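Serine acetyltransferase (Entamoeba histolytica, PDB 3Q1X) probably catalyses transfer of an acetyl group to the hydroxyl of L-serine, a step of cysteine biosynthesis, and is seen here with L-serine bound. Local coordinates at residues A[8-13]-A[56-61]; A[44-49]-A[98-103]. All coordinates share one frame; numbering follows the deposited sequence.

Contact 1 (A[8-13]-A[56-61])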
ATOM      1  N   ILE A   8     -33.253  -7.981  -8.889  1.00 20.38           N
ATOM      2  CA  ILE A   8     -32.105  -8.262  -8.032  1.00 20.76           C
ATOM      3  C   ILE A   8     -32.062  -7.284  -6.852  1.00 20.60           C
ATOM      4  O   ILE A   8     -31.815  -7.696  -5.722  1.00 21.37           O
ATOM      5  CB  ILE A   8     -30.764  -8.295  -8.835  1.00 20.46           C
ATOM      6  CG1 ILE A   8     -30.754  -9.457  -9.850  1.00 20.50           C
ATOM      7  CG2 ILE A   8     -29.545  -8.373  -7.910  1.00 19.86           C
ATOM      8  CD1 ILE A   8     -30.908 -10.862  -9.258  1.00 20.77           C
ATOM      9  N   ALA A   9     -32.322  -6.001  -7.106  1.00 20.90           N
ATOM     10  CA  ALA A   9     -32.371  -5.002  -6.032  1.00 21.18           C
ATOM     11  C   ALA A   9     -33.499  -5.277  -5.045  1.00 21.61           C
ATOM     12  O   ALA A   9     -33.361  -5.020  -3.850  1.00 21.38           O
ATOM     13  CB  ALA A   9     -32.507  -3.601  -6.600  1.00 21.65           C
ATOM     14  N   HIS A  10     -34.619  -5.792  -5.557  1.00 22.13           N
ATOM     15  CA  HIS A  10     -35.720  -6.208  -4.697  1.00 22.42           C
ATOM     16  C   HIS A  10     -35.298  -7.335  -3.744  1.00 22.57           C
ATOM     17  O   HIS A  10     -35.583  -7.261  -2.548  1.00 23.03           O
ATOM     18  CB  HIS A  10     -36.948  -6.623  -5.510  1.00 22.71           C
ATOM     19  CG  HIS A  10     -38.072  -7.138  -4.665  1.00 23.84           C
ATOM     20  ND1 HIS A  10     -38.840  -6.315  -3.870  1.00 25.43           N
ATOM     21  CD2 HIS A  10     -38.534  -8.395  -4.463  1.00 24.37           C
ATOM     22  CE1 HIS A  10     -39.736  -7.042  -3.225  1.00 25.29           C
ATOM     23  NE2 HIS A  10     -39.572  -8.306  -3.567  1.00 24.58           N
ATOM     24  N   GLN A  11     -34.632  -8.362  -4.278  1.00 22.87           N
ATOM     25  CA  GLN A  11     -34.153  -9.498  -3.479  1.00 23.13           C
ATOM     26  C   GLN A  11     -33.137  -9.062  -2.417  1.00 23.16           C
ATOM     27  O   GLN A  11     -33.279  -9.409  -1.245  1.00 23.30           O
ATOM     28  CB  GLN A  11     -33.578 -10.617  -4.364  1.00 23.26           C
ATOM     29  CG  GLN A  11     -32.959 -11.764  -3.558  1.00 24.68           C
ATOM     30  CD  GLN A  11     -32.681 -13.019  -4.370  1.00 29.13           C
ATOM     31  OE1 GLN A  11     -32.686 -13.002  -5.603  1.00 31.38           O
ATOM     32  NE2 GLN A  11     -32.408 -14.119  -3.670  1.00 31.16           N
ATOM     33  N   LEU A  12     -32.137  -8.290  -2.838  1.00 22.96           N
ATOM     34  CA  LEU A  12     -31.130  -7.725  -1.931  1.00 23.30           C
ATOM     35  C   LEU A  12     -31.764  -6.864  -0.829  1.00 24.20           C
ATOM     36  O   LEU A  12     -31.334  -6.901   0.330  1.00 24.13           O
ATOM     37  CB  LEU A  12     -30.097  -6.915  -2.720  1.00 23.10           C
ATOM     38  CG  LEU A  12     -29.090  -7.671  -3.598  1.00 22.08           C
ATOM     39  CD1 LEU A  12     -28.300  -6.694  -4.467  1.00 21.93           C
ATOM     40  CD2 LEU A  12     -28.137  -8.543  -2.785  1.00 22.11           C
ATOM     41  N   TYR A  13     -32.796  -6.106  -1.187  1.00 25.09           N
ATOM     42  CA  TYR A  13     -33.497  -5.286  -0.201  1.00 26.15           C
ATOM     43  C   TYR A  13     -34.221  -6.125   0.855  1.00 26.36           C
ATOM     44  O   TYR A  13     -34.167  -5.809   2.052  1.00 25.92           O
ATOM     45  CB  TYR A  13     -34.464  -4.312  -0.883  1.00 26.64           C
ATOM     46  CG  TYR A  13     -35.193  -3.414   0.090  1.00 29.20           C
ATOM     47  CD1 TYR A  13     -34.523  -2.391   0.760  1.00 30.94           C
ATOM     48  CD2 TYR A  13     -36.553  -3.595   0.346  1.00 31.38           C
ATOM     49  CE1 TYR A  13     -35.191  -1.566   1.664  1.00 32.64           C
ATOM     50  CE2 TYR A  13     -37.229  -2.776   1.243  1.00 33.12           C
ATOM     51  CZ  TYR A  13     -36.542  -1.764   1.896  1.00 33.45           C
ATOM     52  OH  TYR A  13     -37.207  -0.954   2.784  1.00 35.00           O
ATOM     53  N   ILE A  56     -32.437   4.863   2.581  1.00 38.07           N
ATOM     54  CA  ILE A  56     -32.455   3.420   2.251  1.00 37.89           C
ATOM     55  C   ILE A  56     -33.884   2.870   2.030  1.00 37.78           C
ATOM     56  O   ILE A  56     -34.671   2.789   2.977  1.00 38.35           O
ATOM     57  CB  ILE A  56     -31.688   2.596   3.328  1.00 37.80           C
ATOM     58  CG1 ILE A  56     -30.248   3.114   3.454  1.00 37.61           C
ATOM     59  CG2 ILE A  56     -31.705   1.106   2.990  1.00 37.85           C
ATOM     60  CD1 ILE A  56     -29.667   3.043   4.850  1.00 36.96           C
ATOM     61  N   THR A  57     -34.201   2.471   0.791  1.00 37.34           N
ATOM     62  CA  THR A  57     -35.606   2.287   0.353  1.00 36.76           C
ATOM     63  C   THR A  57     -35.976   1.101  -0.574  1.00 36.35           C
ATOM     64  O   THR A  57     -37.159   0.784  -0.713  1.00 36.71           O
ATOM     65  CB  THR A  57     -36.122   3.570  -0.356  1.00 36.80           C
ATOM     66  OG1 THR A  57     -35.144   4.017  -1.305  1.00 36.76           O
ATOM     67  CG2 THR A  57     -36.409   4.689   0.653  1.00 36.76           C
ATOM     68  N   GLU A  58     -34.973   0.458  -1.176  1.00 35.52           N
ATOM     69  CA  GLU A  58     -35.099  -0.440  -2.362  1.00 34.37           C
ATOM     70  C   GLU A  58     -34.856   0.338  -3.651  1.00 33.72           C
ATOM     71  O   GLU A  58     -34.012  -0.054  -4.458  1.00 33.33           O
ATOM     72  CB  GLU A  58     -36.415  -1.241  -2.468  1.00 34.52           C
ATOM     73  CG  GLU A  58     -36.512  -2.011  -3.815  1.00 34.29           C
ATOM     74  CD  GLU A  58     -37.614  -3.068  -3.903  1.00 34.14           C
ATOM     75  OE1 GLU A  58     -38.033  -3.619  -2.866  1.00 34.97           O
ATOM     76  OE2 GLU A  58     -38.043  -3.369  -5.040  1.00 33.63           O
ATOM     77  N   SER A  59     -35.595   1.430  -3.839  1.00 32.93           N
ATOM     78  CA  SER A  59     -35.375   2.316  -4.981  1.00 32.58           C
ATOM     79  C   SER A  59     -33.950   2.860  -4.977  1.00 32.21           C
ATOM     80  O   SER A  59     -33.330   2.972  -6.031  1.00 31.69           O
ATOM     81  CB  SER A  59     -36.378   3.473  -5.002  1.00 32.76           C
ATOM     82  OG  SER A  59     -36.086   4.362  -6.071  1.00 33.11           O
ATOM     83  N   HIS A  60     -33.431   3.179  -3.793  1.00 31.93           N
ATOM     84  CA  HIS A  60     -32.063   3.686  -3.704  1.00 31.80           C
ATOM     85  C   HIS A  60     -31.017   2.584  -3.916  1.00 30.87           C
ATOM     86  O   HIS A  60     -29.983   2.838  -4.533  1.00 30.45           O
ATOM     87  CB  HIS A  60     -31.816   4.450  -2.400  1.00 32.34           C
ATOM     88  CG  HIS A  60     -30.929   5.650  -2.565  1.00 34.32           C
ATOM     89  ND1 HIS A  60     -29.849   5.672  -3.425  1.00 36.01           N
ATOM     90  CD2 HIS A  60     -30.953   6.865  -1.965  1.00 35.82           C
ATOM     91  CE1 HIS A  60     -29.256   6.851  -3.357  1.00 36.30           C
ATOM     92  NE2 HIS A  60     -29.902   7.591  -2.472  1.00 36.75           N
ATOM     93  N   ILE A  61     -31.291   1.373  -3.422  1.00 30.07           N
ATOM     94  CA  ILE A  61     -30.433   0.212  -3.708  1.00 29.27           C
ATOM     95  C   ILE A  61     -30.387  -0.050  -5.219  1.00 28.53           C
ATOM     96  O   ILE A  61     -29.302  -0.236  -5.788  1.00 27.72           O
ATOM     97  CB  ILE A  61     -30.857  -1.073  -2.934  1.00 29.63           C
ATOM     98  CG1 ILE A  61     -30.617  -0.901  -1.428  1.00 30.16           C
ATOM     99  CG2 ILE A  61     -30.083  -2.296  -3.448  1.00 29.40           C
ATOM    100  CD1 ILE A  61     -31.009  -2.109  -0.582  1.00 29.79           C
TER

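Contact 2 (A[44-49]-A[98-103])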
ATOM      1  N   ILE A  44     -24.560  -0.962  -1.763  1.00 23.44           N
ATOM      2  CA  ILE A  44     -25.471  -2.024  -2.190  1.00 23.38           C
ATOM      3  C   ILE A  44     -25.615  -3.130  -1.142  1.00 23.26           C
ATOM      4  O   ILE A  44     -26.732  -3.540  -0.807  1.00 23.59           O
ATOM      5  CB  ILE A  44     -24.996  -2.630  -3.537  1.00 23.56           C
ATOM      6  CG1 ILE A  44     -25.007  -1.557  -4.643  1.00 23.34           C
ATOM      7  CG2 ILE A  44     -25.839  -3.848  -3.921  1.00 23.50           C
ATOM      8  CD1 ILE A  44     -24.231  -1.933  -5.904  1.00 23.82           C
ATOM      9  N   PHE A  45     -24.483  -3.611  -0.632  1.00 22.63           N
ATOM     10  CA  PHE A  45     -24.475  -4.715   0.328  1.00 22.08           C
ATOM     11  C   PHE A  45     -24.727  -4.308   1.774  1.00 22.24           C
ATOM     12  O   PHE A  45     -25.349  -5.063   2.515  1.00 22.55           O
ATOM     13  CB  PHE A  45     -23.166  -5.506   0.247  1.00 21.58           C
ATOM     14  CG  PHE A  45     -23.023  -6.337  -1.000  1.00 20.67           C
ATOM     15  CD1 PHE A  45     -24.072  -7.133  -1.464  1.00 19.06           C
ATOM     16  CD2 PHE A  45     -21.817  -6.351  -1.694  1.00 19.84           C
ATOM     17  CE1 PHE A  45     -23.924  -7.908  -2.622  1.00 19.35           C
ATOM     18  CE2 PHE A  45     -21.653  -7.130  -2.839  1.00 19.53           C
ATOM     19  CZ  PHE A  45     -22.708  -7.909  -3.305  1.00 17.98           C
ATOM     20  N   PHE A  46     -24.225  -3.140   2.172  1.00 22.60           N
ATOM     21  CA  PHE A  46     -24.367  -2.665   3.555  1.00 23.02           C
ATOM     22  C   PHE A  46     -24.773  -1.190   3.633  1.00 22.88           C
ATOM     23  O   PHE A  46     -24.011  -0.351   4.140  1.00 22.94           O
ATOM     24  CB  PHE A  46     -23.072  -2.941   4.338  1.00 23.69           C
ATOM     25  CG  PHE A  46     -22.609  -4.370   4.249  1.00 23.38           C
ATOM     26  CD1 PHE A  46     -23.209  -5.358   5.023  1.00 24.27           C
ATOM     27  CD2 PHE A  46     -21.594  -4.734   3.367  1.00 23.93           C
ATOM     28  CE1 PHE A  46     -22.802  -6.685   4.929  1.00 24.70           C
ATOM     29  CE2 PHE A  46     -21.175  -6.060   3.266  1.00 24.24           C
ATOM     30  CZ  PHE A  46     -21.779  -7.038   4.047  1.00 25.77           C
ATOM     31  N   PRO A  47     -25.989  -0.864   3.137  1.00 22.70           N
ATOM     32  CA  PRO A  47     -26.430   0.532   3.045  1.00 22.52           C
ATOM     33  C   PRO A  47     -26.466   1.300   4.373  1.00 22.34           C
ATOM     34  O   PRO A  47     -26.258   2.504   4.365  1.00 22.68           O
ATOM     35  CB  PRO A  47     -27.845   0.419   2.470  1.00 22.58           C
ATOM     36  CG  PRO A  47     -28.261  -0.994   2.707  1.00 22.89           C
ATOM     37  CD  PRO A  47     -27.007  -1.787   2.601  1.00 22.47           C
ATOM     38  N   ASP A  48     -26.723   0.616   5.485  1.00 22.08           N
ATOM     39  CA  ASP A  48     -26.788   1.265   6.810  1.00 22.22           C
ATOM     40  C   ASP A  48     -25.484   1.947   7.195  1.00 22.32           C
ATOM     41  O   ASP A  48     -25.459   2.855   8.031  1.00 22.21           O
ATOM     42  CB  ASP A  48     -27.122   0.249   7.902  1.00 22.38           C
ATOM     43  CG  ASP A  48     -28.596  -0.078   7.974  1.00 22.64           C
ATOM     44  OD1 ASP A  48     -29.410   0.615   7.327  1.00 22.54           O
ATOM     45  OD2 ASP A  48     -28.931  -1.031   8.695  1.00 23.03           O
ATOM     46  N   PHE A  49     -24.398   1.495   6.585  1.00 22.35           N
ATOM     47  CA  PHE A  49     -23.074   1.933   6.996  1.00 22.85           C
ATOM     48  C   PHE A  49     -22.482   2.938   6.034  1.00 23.53           C
ATOM     49  O   PHE A  49     -21.477   3.573   6.343  1.00 23.30           O
ATOM     50  CB  PHE A  49     -22.164   0.716   7.166  1.00 22.60           C
ATOM     51  CG  PHE A  49     -22.712  -0.297   8.124  1.00 22.22           C
ATOM     52  CD1 PHE A  49     -22.524  -0.148   9.492  1.00 22.70           C
ATOM     53  CD2 PHE A  49     -23.445  -1.391   7.661  1.00 23.08           C
ATOM     54  CE1 PHE A  49     -23.047  -1.074  10.382  1.00 22.96           C
ATOM     55  CE2 PHE A  49     -23.971  -2.319   8.550  1.00 23.63           C
ATOM     56  CZ  PHE A  49     -23.768  -2.164   9.909  1.00 23.45           C
ATOM     57  N   SER A  98     -26.197 -14.339  -3.729  1.00 18.33           N
ATOM     58  CA  SER A  98     -25.339 -15.367  -3.129  1.00 19.10           C
ATOM     59  C   SER A  98     -24.050 -14.763  -2.561  1.00 18.49           C
ATOM     60  O   SER A  98     -23.587 -15.167  -1.498  1.00 18.60           O
ATOM     61  CB  SER A  98     -25.036 -16.518  -4.100  1.00 19.06           C
ATOM     62  OG  SER A  98     -24.284 -16.108  -5.220  1.00 22.15           O
ATOM     63  N   ILE A  99     -23.485 -13.792  -3.272  1.00 18.27           N
ATOM     64  CA  ILE A  99     -22.330 -13.045  -2.774  1.00 17.26           C
ATOM     65  C   ILE A  99     -22.655 -12.332  -1.455  1.00 17.42           C
ATOM     66  O   ILE A  99     -21.859 -12.368  -0.517  1.00 16.56           O
ATOM     67  CB  ILE A  99     -21.786 -12.067  -3.847  1.00 17.35           C
ATOM     68  CG1 ILE A  99     -21.279 -12.872  -5.052  1.00 17.94           C
ATOM     69  CG2 ILE A  99     -20.703 -11.162  -3.250  1.00 17.62           C
ATOM     70  CD1 ILE A  99     -20.992 -12.054  -6.290  1.00 19.61           C
ATOM     71  N   LYS A 100     -23.827 -11.696  -1.386  1.00 17.14           N
ATOM     72  CA  LYS A 100     -24.275 -11.034  -0.153  1.00 17.38           C
ATOM     73  C   LYS A 100     -24.261 -12.011   1.034  1.00 17.91           C
ATOM     74  O   LYS A 100     -23.741 -11.694   2.102  1.00 17.05           O
ATOM     75  CB  LYS A 100     -25.676 -10.430  -0.338  1.00 17.43           C
ATOM     76  CG  LYS A 100     -26.334  -9.924   0.950  1.00 17.68           C
ATOM     77  CD  LYS A 100     -25.593  -8.718   1.531  1.00 17.92           C
ATOM     78  CE  LYS A 100     -26.032  -8.442   2.963  1.00 16.65           C
ATOM     79  NZ  LYS A 100     -27.511  -8.472   3.119  1.00 19.52           N
ATOM     80  N   ARG A 101     -24.826 -13.202   0.826  1.00 17.89           N
ATOM     81  CA  ARG A 101     -24.812 -14.256   1.848  1.00 18.51           C
ATOM     82  C   ARG A 101     -23.378 -14.642   2.231  1.00 18.01           C
ATOM     83  O   ARG A 101     -23.048 -14.753   3.415  1.00 18.16           O
ATOM     84  CB  ARG A 101     -25.615 -15.474   1.369  1.00 18.65           C
ATOM     85  CG  ARG A 101     -27.113 -15.190   1.272  1.00 21.17           C
ATOM     86  CD  ARG A 101     -27.958 -16.410   0.891  1.00 23.62           C
ATOM     87  NE  ARG A 101     -27.865 -16.768  -0.525  1.00 28.05           N
ATOM     88  CZ  ARG A 101     -28.749 -16.428  -1.469  1.00 27.58           C
ATOM     89  NH1 ARG A 101     -29.832 -15.715  -1.177  1.00 28.87           N
ATOM     90  NH2 ARG A 101     -28.548 -16.814  -2.718  1.00 28.59           N
ATOM     91  N   THR A 102     -22.510 -14.787   1.231  1.00 17.64           N
ATOM     92  CA  THR A 102     -21.131 -15.166   1.504  1.00 17.10           C
ATOM     93  C   THR A 102     -20.401 -14.065   2.272  1.00 17.14           C
ATOM     94  O   THR A 102     -19.621 -14.353   3.187  1.00 17.57           O
ATOM     95  CB  THR A 102     -20.358 -15.481   0.215  1.00 17.07           C
ATOM     96  OG1 THR A 102     -21.044 -16.502  -0.507  1.00 17.73           O
ATOM     97  CG2 THR A 102     -18.952 -15.960   0.541  1.00 18.00           C
ATOM     98  N   LEU A 103     -20.651 -12.811   1.897  1.00 16.35           N
ATOM     99  CA  LEU A 103     -19.988 -11.680   2.554  1.00 16.50           C
ATOM    100  C   LEU A 103     -20.373 -11.598   4.032  1.00 16.32           C
ATOM    101  O   LEU A 103     -19.556 -11.209   4.870  1.00 16.31           O
ATOM    102  CB  LEU A 103     -20.291 -10.364   1.833  1.00 16.98           C
ATOM    103  CG  LEU A 103     -19.517 -10.119   0.532  1.00 15.44           C
ATOM    104  CD1 LEU A 103     -20.027  -8.851  -0.129  1.00 17.10           C
ATOM    105  CD2 LEU A 103     -18.009 -10.022   0.763  1.00 16.34           C
TER

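Contact 1 (A[8-13]-A[56-61])
Tyr-13, on helix 2-18, lays its ring against the turn that starts helix 59-79, and Glu-58, the N-cap residue of that helix, covers one face. CB of Glu-58 stands 3.8 Å from the centroid of the Tyr-13 ring and 19° off the ring normal, which identifies a CH-pi contact. The backbone of the turn lies over the same face: Glu-58 N is 3.5 Å from Tyr-13 CD1, and Thr-57 O sits above the plane toward the rim, on the hydroxyl side. CG of Tyr-13 is anti to the backbone N, and CG itself lies 3.6 Å from Glu-58 CB. At the ring's edge, in its plane, Ile-61 CD1 comes within 3.8 Å of Tyr-13 CD1. This is the tightly packed part, extended by a looser touch of 4.2 Å between Ala-9 CB and Ile-61 CG2, both residues being buried.

Opposed to buried Ala-9 and Ile-61 is a more open side, where His-10 is partly exposed and Thr-57 exposed; Tyr-13 and Glu-58, both partly exposed, lie between. The glutamate chain runs extended beyond CG to His-10, whose ND1 donates to OE1 over 3.0 Å with an N-H...O angle of 153°. The donor approaches OE1 from the syn side, 28° out of the carboxylate plane. A second bond from ND1 to Glu-58 OE2, at 3.3 Å, is weak, so His-10 grips the carboxylate mainly through OE1. In the turn itself, Thr-57 OG1 accepts from His-60 N in an ST motif.

The contact thus clasps the first turn of helix 59-79 to the middle of helix 2-18, while Leu-12 and Gln-11 touch helix 82-113 and Ile-56 packs on Pro-47 and Asp-48 of helix 47-50.

Contact 2 (A[44-49]-A[98-103])
Helix-to-helix packing in the all-helical N-terminal part of the chain brings the C-terminal end of helix 36-45 against helix 82-113, and Phe-45 is the central side chain, touching Ile-99, Lys-100 and Leu-103. Leu-103 CD1 sits over one face of the Phe-45 ring, 3.5 Å from CD2, the two side chains crossing at about a right angle. Ile-99, one helical turn before Leu-103, brings CG2 to 3.8 Å from Phe-45 CZ. Lys-100 runs past the ring in the opposite direction, its CD lying 3.7 Å from Phe-45 CD1. CG of Lys-100 is anti to the backbone N (chi1 170°); beyond it the chain bends at chi2 and chi4, and CE lies 3.5 Å from Phe-45 O. The amine at its end forms a salt bridge with Asp-19, an ionic partner for a charge on a buried residue.

Phe-46, where the chain leaves helical geometry, makes a lighter contact. Leu-103 CB lies at the edge of its ring, 4.3 Å from CZ, and Lys-100 CE is 4.2 Å from CE1. Ile-138 of helix 128-144 touches both Phe-45 and Ile-99, and Ile-124 of helix 120-126 meets Phe-46. All five touching residues are buried and no hydrogen bond crosses between the segments, evidence of the side-chain packing typical of a helical-bundle core.

Overall arrangement
Contacts 1 and 2 lie about 11 Å apart, centre to centre, on the same side of the chain's centre. Their segments alternate along the sequence, 8-13, 44-49, 56-61, 98-103, so that the two pairings interlock helices 2-18, 36-45, 47-50, 59-79 and 82-113. They also touch directly: Leu-12 CD1 is 3.8 Å from Ile-44 CG2. Contact 1 is partly buried and contact 2 fully so, about 22 and 12 Å respectively from the chain centre. Both pack the N-terminal helices on one another, apart from the serine-binding residues Ala-206, His-208, Arg-222 and His-223, which lie in the later, left-handed beta-helical part.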